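Local coordinates for putative ribose operon repressor (Burkholderia thailandensis, PDB 3EGC), which probably acts as a DNA-binding transcriptional repressor of the LacI family, possibly of a ribose operon, at residues S107-G112 with E264-T269. Numbering follows the deposited sequence.
Sequences SENVRG and EMRLQT
Ser107 O takes a hydrogen bond from Arg266 NH1 at 2.8 Å. The donor approaches nearly in line with the carbonyl, and the oxygen lies at the edge of the guanidinium, in its plane. The same oxygen receives a weak bond from Asn109 N, which spans the inverse gamma turn centred on Glu108. The Arg266 chain bends at chi2 (-83°), which turns CD toward the Ser107 carbonyl. Along another edge of the guanidinium, NE donates to Glu264 OE2 at 2.9 Å, the main bond of a salt bridge. NH2 pairs with Glu142 of helix 138-153, and Glu142 also accepts from Asn109 ND2. Asn109 OD1 bonds to Arg143.

Ser107 and Leu267 form a parallel bridge that continues the pairing of strand 103-107 with strand 264-272. Their side chains share a face of the sheet, against Ile244 of helix 241-257. Glu108 N donates to Leu267 O at 3.1 Å.

Glu108 is the N-cap residue of helix 109-122. Its side chain, extended beyond CG, reaches the backbone of Gln268 and Thr269. Thr269 N meets OE2 at 2.9 Å from above the carboxylate plane, and Thr269 OG1 adds a weak bond at 3.5 Å. Thr269 CG2 packs on Glu108 CG (3.7 Å) and Ser107 CB. Glu108 OE1 lies 2.8 Å from Arg111 NH2 but well out of the guanidinium plane, a pairing of charges only.

The strand-to-helix passage beside strand 264-272 is consistent with an interlobe crossover of the LacI-family sugar-binding fold. Arg266 holds the end of strand 103-107, and Glu108 holds the backbone at Thr269. Glu264 and Glu142 probably balance the Arg266 charge and fix the turn of its guanidinium.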
loop_
_atom_site.group_PDB
_atom_site.type_symbol
_atom_site.label_atom_id
_atom_site.label_comp_id
_atom_site.label_asym_id
_atom_site.label_seq_id
_atom_site.Cartn_x
_atom_site.Cartn_y
_atom_site.Cartn_z
ATOM N N SER A 107 -18.171 2.366 -3.466
ATOM C CA SER A 107 -18.602 1.287 -2.551
ATOM C C SER A 107 -19.980 1.556 -1.981
ATOM O O SER A 107 -20.456 2.704 -2.024
ATOM C CB SER A 107 -17.631 1.113 -1.377
ATOM O OG SER A 107 -16.371 0.666 -1.845
ATOM N N GLU A 108 -20.598 0.515 -1.424
ATOM C CA GLU A 108 -21.838 0.712 -0.644
ATOM C C GLU A 108 -21.584 1.228 0.794
ATOM O O GLU A 108 -21.784 0.513 1.810
ATOM C CB GLU A 108 -22.760 -0.524 -0.688
ATOM C CG GLU A 108 -22.167 -1.779 -0.016
ATOM C CD GLU A 108 -22.898 -3.074 -0.390
ATOM O OE1 GLU A 108 -23.895 -3.019 -1.158
ATOM O OE2 GLU A 108 -22.468 -4.139 0.100
ATOM N N ASN A 109 -21.150 2.475 0.884
ATOM C CA ASN A 109 -20.717 3.030 2.185
ATOM C C ASN A 109 -21.765 3.089 3.305
ATOM O O ASN A 109 -21.504 2.605 4.412
ATOM C CB ASN A 109 -20.092 4.392 2.010
ATOM C CG ASN A 109 -18.895 4.377 1.036
ATOM O OD1 ASN A 109 -17.912 3.679 1.267
ATOM N ND2 ASN A 109 -18.959 5.210 0.005
ATOM N N VAL A 110 -22.927 3.677 3.038
ATOM C CA VAL A 110 -24.033 3.639 4.004
ATOM C C VAL A 110 -24.265 2.200 4.545
ATOM O O VAL A 110 -24.141 1.931 5.733
ATOM C CB VAL A 110 -25.392 4.164 3.364
ATOM C CG1 VAL A 110 -26.447 4.396 4.453
ATOM C CG2 VAL A 110 -25.212 5.407 2.589
ATOM N N ARG A 111 -24.611 1.270 3.657
ATOM C CA ARG A 111 -24.871 -0.109 4.085
ATOM C C ARG A 111 -23.767 -0.761 4.995
ATOM O O ARG A 111 -24.061 -1.362 6.042
ATOM C CB ARG A 111 -25.103 -0.998 2.902
ATOM C CG ARG A 111 -25.774 -2.280 3.249
ATOM C CD ARG A 111 -25.837 -3.179 1.988
ATOM N NE ARG A 111 -26.842 -2.699 1.041
ATOM C CZ ARG A 111 -27.061 -3.229 -0.153
ATOM N NH1 ARG A 111 -27.999 -2.711 -0.938
ATOM N NH2 ARG A 111 -26.318 -4.247 -0.572
ATOM N N GLY A 112 -22.514 -0.650 4.550
ATOM C CA GLY A 112 -21.406 -1.268 5.266
ATOM C C GLY A 112 -21.262 -0.610 6.624
ATOM O O GLY A 112 -21.036 -1.310 7.568
ATOM N N GLU A 264 -23.255 5.171 -12.549
ATOM C CA GLU A 264 -22.842 5.036 -11.173
ATOM C C GLU A 264 -22.965 3.596 -10.743
ATOM O O GLU A 264 -24.021 3.018 -10.737
ATOM C CB GLU A 264 -23.631 5.955 -10.212
ATOM C CG GLU A 264 -23.346 5.646 -8.715
ATOM C CD GLU A 264 -23.993 6.618 -7.706
ATOM O OE1 GLU A 264 -24.211 7.812 -8.076
ATOM O OE2 GLU A 264 -24.294 6.186 -6.553
ATOM N N MET A 265 -21.843 2.998 -10.392
ATOM C CA MET A 265 -21.851 1.636 -9.901
ATOM C C MET A 265 -21.578 1.636 -8.418
ATOM O O MET A 265 -20.613 2.218 -7.949
ATOM C CB MET A 265 -20.790 0.784 -10.573
ATOM C CG MET A 265 -21.274 -0.095 -11.738
ATOM S SD MET A 265 -19.939 -0.925 -12.658
ATOM C CE MET A 265 -20.080 -2.535 -11.838
ATOM N N ARG A 266 -22.440 0.962 -7.674
ATOM C CA ARG A 266 -22.175 0.735 -6.279
ATOM C C ARG A 266 -21.766 -0.719 -6.068
ATOM O O ARG A 266 -22.540 -1.632 -6.354
ATOM C CB ARG A 266 -23.424 1.047 -5.467
ATOM C CG ARG A 266 -23.755 2.518 -5.458
ATOM C CD ARG A 266 -22.951 3.245 -4.392
ATOM N NE ARG A 266 -23.201 4.668 -4.395
ATOM C CZ ARG A 266 -22.702 5.530 -3.501
ATOM N NH1 ARG A 266 -21.903 5.089 -2.489
ATOM N NH2 ARG A 266 -22.993 6.829 -3.608
ATOM N N LEU A 267 -20.580 -0.929 -5.521
ATOM C CA LEU A 267 -20.065 -2.291 -5.324
ATOM C C LEU A 267 -20.218 -2.856 -3.878
ATOM O O LEU A 267 -20.021 -2.174 -2.894
ATOM C CB LEU A 267 -18.608 -2.344 -5.715
ATOM C CG LEU A 267 -18.251 -2.868 -7.099
ATOM C CD1 LEU A 267 -19.371 -2.710 -8.194
ATOM C CD2 LEU A 267 -16.840 -2.432 -7.596
ATOM N N GLN A 268 -20.569 -4.122 -3.783
ATOM C CA GLN A 268 -20.757 -4.786 -2.520
ATOM C C GLN A 268 -19.478 -4.838 -1.650
ATOM O O GLN A 268 -18.361 -5.185 -2.109
ATOM C CB GLN A 268 -21.301 -6.204 -2.798
ATOM C CG GLN A 268 -20.970 -7.351 -1.774
ATOM C CD GLN A 268 -21.345 -8.766 -2.347
ATOM O OE1 GLN A 268 -20.594 -9.401 -3.086
ATOM N NE2 GLN A 268 -22.519 -9.221 -2.028
ATOM N N THR A 269 -19.655 -4.475 -0.403
ATOM C CA THR A 269 -18.674 -4.584 0.614
ATOM C C THR A 269 -19.081 -5.774 1.512
ATOM O O THR A 269 -20.243 -6.220 1.543
ATOM C CB THR A 269 -18.670 -3.311 1.489
ATOM O OG1 THR A 269 -19.895 -3.196 2.206
ATOM C CG2 THR A 269 -18.536 -2.130 0.645
#